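Long-range contact in Exo-poly-alpha-D-galacturonosidase (Thermotoga maritima, PDB 3JUR), which probably hydrolyses polygalacturonic acid, the backbone of pectin, as a family 28 glycoside hydrolase that assembles into a tetramer: residues V378-A389 / L404-I415. Numbering follows the deposited sequence.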
loop_
_atom_site.group_PDB
_atom_site.type_symbol
_atom_site.label_atom_id
_atom_site.label_comp_id
_atom_site.label_asym_id
_atom_site.label_seq_id
_atom_site.Cartn_x
_atom_site.Cartn_y
_atom_site.Cartn_z
ATOM N N VAL D 378 -18.858 -6.877 -8.154
ATOM C CA VAL D 378 -18.655 -6.513 -6.771
ATOM C C VAL D 378 -18.147 -5.078 -6.802
ATOM O O VAL D 378 -17.137 -4.766 -7.446
ATOM C CB VAL D 378 -17.638 -7.442 -6.054
ATOM C CG1 VAL D 378 -17.379 -6.958 -4.623
ATOM C CG2 VAL D 378 -18.129 -8.887 -6.025
ATOM N N LYS D 379 -18.859 -4.187 -6.130
ATOM C CA LYS D 379 -18.440 -2.798 -6.112
ATOM C C LYS D 379 -18.619 -2.235 -4.719
ATOM O O LYS D 379 -19.655 -2.463 -4.072
ATOM C CB LYS D 379 -19.220 -1.991 -7.157
ATOM C CG LYS D 379 -19.254 -0.495 -6.913
ATOM C CD LYS D 379 -18.456 0.272 -7.914
ATOM C CE LYS D 379 -19.269 0.553 -9.150
ATOM N NZ LYS D 379 -18.629 1.610 -9.982
ATOM N N ASN D 380 -17.613 -1.498 -4.261
ATOM C CA ASN D 380 -17.636 -0.874 -2.930
ATOM C C ASN D 380 -17.833 -1.882 -1.797
ATOM O O ASN D 380 -18.634 -1.666 -0.885
ATOM C CB ASN D 380 -18.674 0.262 -2.856
ATOM C CG ASN D 380 -18.433 1.204 -1.685
ATOM O OD1 ASN D 380 -17.289 1.455 -1.305
ATOM N ND2 ASN D 380 -19.516 1.730 -1.107
ATOM N N LEU D 381 -17.100 -2.992 -1.876
ATOM C CA LEU D 381 -17.048 -3.957 -0.784
ATOM C C LEU D 381 -15.930 -3.571 0.169
ATOM O O LEU D 381 -14.820 -3.223 -0.251
ATOM C CB LEU D 381 -16.849 -5.389 -1.310
ATOM C CG LEU D 381 -16.475 -6.526 -0.335
ATOM C CD1 LEU D 381 -17.608 -6.809 0.664
ATOM C CD2 LEU D 381 -16.100 -7.786 -1.102
ATOM N N LYS D 382 -16.239 -3.597 1.459
ATOM C CA LYS D 382 -15.230 -3.437 2.488
ATOM C C LYS D 382 -15.262 -4.706 3.319
ATOM O O LYS D 382 -16.305 -5.058 3.908
ATOM C CB LYS D 382 -15.499 -2.190 3.330
ATOM C CG LYS D 382 -15.410 -0.899 2.514
ATOM C CD LYS D 382 -15.564 0.326 3.377
ATOM C CE LYS D 382 -16.381 1.414 2.683
ATOM N NZ LYS D 382 -15.948 1.681 1.292
ATOM N N ALA D 383 -14.138 -5.419 3.330
ATOM C CA ALA D 383 -14.097 -6.717 3.979
ATOM C C ALA D 383 -12.829 -6.989 4.750
ATOM O O ALA D 383 -11.741 -6.497 4.433
ATOM C CB ALA D 383 -14.368 -7.872 2.972
ATOM N N THR D 384 -12.998 -7.829 5.756
ATOM C CA THR D 384 -11.961 -8.143 6.691
ATOM C C THR D 384 -11.936 -9.670 6.870
ATOM O O THR D 384 -12.984 -10.298 6.933
ATOM C CB THR D 384 -12.230 -7.331 7.990
ATOM O OG1 THR D 384 -11.294 -6.240 8.068
ATOM C CG2 THR D 384 -12.135 -8.157 9.211
ATOM N N GLY D 385 -10.737 -10.254 6.874
ATOM C CA GLY D 385 -10.542 -11.665 7.219
ATOM C C GLY D 385 -10.641 -12.680 6.094
ATOM O O GLY D 385 -11.080 -12.363 4.994
ATOM N N GLY D 386 -10.219 -13.911 6.375
ATOM C CA GLY D 386 -10.422 -15.021 5.443
ATOM C C GLY D 386 -9.177 -15.820 5.095
ATOM O O GLY D 386 -8.059 -15.319 5.162
ATOM N N LYS D 387 -9.389 -17.079 4.728
ATOM C CA LYS D 387 -8.344 -17.881 4.094
ATOM C C LYS D 387 -8.110 -17.358 2.681
ATOM O O LYS D 387 -6.970 -17.327 2.214
ATOM C CB LYS D 387 -8.728 -19.370 4.082
ATOM C CG LYS D 387 -8.662 -20.006 5.461
ATOM C CD LYS D 387 -9.540 -21.247 5.605
ATOM C CE LYS D 387 -9.620 -21.652 7.082
ATOM N NZ LYS D 387 -10.464 -22.864 7.310
ATOM N N TYR D 388 -9.198 -16.944 2.023
ATOM C CA TYR D 388 -9.166 -16.364 0.674
ATOM C C TYR D 388 -9.966 -15.069 0.597
ATOM O O TYR D 388 -11.061 -14.978 1.154
ATOM C CB TYR D 388 -9.767 -17.333 -0.345
ATOM C CG TYR D 388 -9.009 -18.629 -0.494
ATOM C CD1 TYR D 388 -8.112 -18.813 -1.548
ATOM C CD2 TYR D 388 -9.189 -19.671 0.421
ATOM C CE1 TYR D 388 -7.416 -20.010 -1.689
ATOM C CE2 TYR D 388 -8.501 -20.875 0.291
ATOM C CZ TYR D 388 -7.619 -21.037 -0.764
ATOM O OH TYR D 388 -6.940 -22.219 -0.881
ATOM N N ALA D 389 -9.426 -14.069 -0.089
ATOM C CA ALA D 389 -10.235 -12.905 -0.445
ATOM C C ALA D 389 -11.082 -13.270 -1.661
ATOM O O ALA D 389 -12.308 -13.126 -1.646
ATOM C CB ALA D 389 -9.342 -11.678 -0.738
ATOM N N LEU D 404 -16.016 -8.730 -12.241
ATOM C CA LEU D 404 -15.430 -7.415 -11.990
ATOM C C LEU D 404 -15.572 -7.019 -10.524
ATOM O O LEU D 404 -16.679 -7.044 -9.962
ATOM C CB LEU D 404 -16.046 -6.351 -12.914
ATOM C CG LEU D 404 -15.498 -4.917 -12.841
ATOM C CD1 LEU D 404 -14.040 -4.852 -13.277
ATOM C CD2 LEU D 404 -16.350 -3.943 -13.673
ATOM N N ILE D 405 -14.436 -6.688 -9.910
ATOM C CA ILE D 405 -14.375 -6.189 -8.543
ATOM C C ILE D 405 -13.765 -4.785 -8.577
ATOM O O ILE D 405 -12.664 -4.588 -9.096
ATOM C CB ILE D 405 -13.546 -7.129 -7.631
ATOM C CG1 ILE D 405 -14.123 -8.547 -7.680
ATOM C CG2 ILE D 405 -13.517 -6.603 -6.198
ATOM C CD1 ILE D 405 -13.251 -9.609 -7.054
ATOM N N SER D 406 -14.488 -3.801 -8.041
ATOM C CA SER D 406 -14.022 -2.424 -8.114
ATOM C C SER D 406 -14.315 -1.622 -6.855
ATOM O O SER D 406 -15.238 -1.951 -6.095
ATOM C CB SER D 406 -14.596 -1.734 -9.348
ATOM O OG SER D 406 -16.004 -1.831 -9.336
ATOM N N ASP D 407 -13.513 -0.577 -6.641
ATOM C CA ASP D 407 -13.654 0.309 -5.478
ATOM C C ASP D 407 -13.775 -0.495 -4.179
ATOM O O ASP D 407 -14.647 -0.230 -3.352
ATOM C CB ASP D 407 -14.870 1.228 -5.646
ATOM C CG ASP D 407 -14.826 2.037 -6.934
ATOM O OD1 ASP D 407 -13.721 2.272 -7.478
ATOM O OD2 ASP D 407 -15.908 2.462 -7.395
ATOM N N THR D 408 -12.903 -1.485 -4.021
ATOM C CA THR D 408 -13.058 -2.504 -2.984
ATOM C C THR D 408 -11.775 -2.666 -2.164
ATOM O O THR D 408 -10.667 -2.602 -2.707
ATOM C CB THR D 408 -13.527 -3.847 -3.622
ATOM O OG1 THR D 408 -14.904 -3.723 -4.006
ATOM C CG2 THR D 408 -13.370 -5.043 -2.671
ATOM N N ILE D 409 -11.945 -2.854 -0.857
ATOM C CA ILE D 409 -10.843 -3.059 0.073
ATOM C C ILE D 409 -11.081 -4.369 0.813
ATOM O O ILE D 409 -12.121 -4.540 1.451
ATOM C CB ILE D 409 -10.727 -1.903 1.105
ATOM C CG1 ILE D 409 -10.635 -0.544 0.397
ATOM C CG2 ILE D 409 -9.498 -2.112 2.027
ATOM C CD1 ILE D 409 -10.841 0.665 1.299
ATOM N N ILE D 410 -10.121 -5.289 0.724
ATOM C CA ILE D 410 -10.160 -6.536 1.503
ATOM C C ILE D 410 -8.848 -6.685 2.271
ATOM O O ILE D 410 -7.767 -6.689 1.673
ATOM C CB ILE D 410 -10.422 -7.793 0.622
ATOM C CG1 ILE D 410 -11.715 -7.635 -0.183
ATOM C CG2 ILE D 410 -10.473 -9.066 1.492
ATOM C CD1 ILE D 410 -11.898 -8.664 -1.266
ATOM N N GLU D 411 -8.944 -6.788 3.591
ATOM C CA GLU D 411 -7.760 -6.860 4.437
ATOM C C GLU D 411 -7.727 -8.107 5.306
ATOM O O GLU D 411 -8.759 -8.554 5.796
ATOM C CB GLU D 411 -7.667 -5.616 5.329
ATOM C CG GLU D 411 -7.250 -4.355 4.573
ATOM C CD GLU D 411 -5.852 -4.465 3.975
ATOM O OE1 GLU D 411 -4.982 -5.093 4.630
ATOM O OE2 GLU D 411 -5.627 -3.932 2.861
ATOM N N GLY D 412 -6.531 -8.655 5.494
ATOM C CA GLY D 412 -6.325 -9.767 6.421
ATOM C C GLY D 412 -6.766 -11.120 5.898
ATOM O O GLY D 412 -7.031 -12.028 6.680
ATOM N N ALA D 413 -6.867 -11.256 4.579
ATOM C CA ALA D 413 -7.090 -12.558 3.971
ATOM C C ALA D 413 -5.729 -13.205 3.717
ATOM O O ALA D 413 -4.784 -12.528 3.322
ATOM C CB ALA D 413 -7.872 -12.421 2.683
ATOM N N LYS D 414 -5.620 -14.506 3.960
ATOM C CA LYS D 414 -4.337 -15.185 3.794
ATOM C C LYS D 414 -3.896 -15.236 2.327
ATOM O O LYS D 414 -2.792 -14.819 1.999
ATOM C CB LYS D 414 -4.355 -16.575 4.442
ATOM C CG LYS D 414 -4.193 -16.507 5.966
ATOM C CD LYS D 414 -4.324 -17.876 6.646
ATOM C CE LYS D 414 -5.755 -18.144 7.113
ATOM N NZ LYS D 414 -5.776 -19.294 8.078
ATOM N N ILE D 415 -4.768 -15.737 1.457
ATOM C CA ILE D 415 -4.537 -15.708 0.018
ATOM C C ILE D 415 -5.421 -14.630 -0.611
ATOM O O ILE D 415 -6.620 -14.569 -0.333
ATOM C CB ILE D 415 -4.806 -17.096 -0.610
ATOM C CG1 ILE D 415 -3.757 -18.092 -0.106
ATOM C CG2 ILE D 415 -4.807 -17.024 -2.152
ATOM C CD1 ILE D 415 -4.119 -19.546 -0.295
HETATM O O HOH W 1 -17.707 -3.739 -9.951
HETATM O O HOH W 2 -14.592 0.080 -0.655
#
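Leu404 O takes the N-H of Val378 almost straight (175°), and one residue on, Ile405 lies alongside Val378, its CG1 4.0 Å from Val378 CB. Ser406 N returns a bond to Val378 O, and a water joins that same oxygen to Ser406 OG. At the corner, Asp407 OD2 makes a long salt bridge to Lys379 NZ (3.8 Å), whose stronger mate is Glu5; Asp407 OD1 turns to Asn428. Thr408 OG1, set beside its own backbone N by chi1 of -73°, accepts from Leu381 N at 3.1 Å and donates to Ser406 O from above the carbonyl plane, while Asn380 N also reaches Ser406 O. A valine here would probably leave Leu381 N without its acceptor and the bend less firmly tied. These are successive coils of the right-handed parallel beta-helix of family 28, stacked in register: Ile409 and Glu411 bond in ladder fashion to Leu381, Ala383 and Gly385. Ile410 points into the core, its CG2 3.6 Å from Ala389 CB. Glu411 OE1 reaches Arg435 of the second subunit. Past Gly412, Ala413 CB packs on Ala389 CB, and Lys414 N bonds to Gly386 O. Ile415 CD1 meets the Tyr388 ring obliquely, 3.6 Å from CE1.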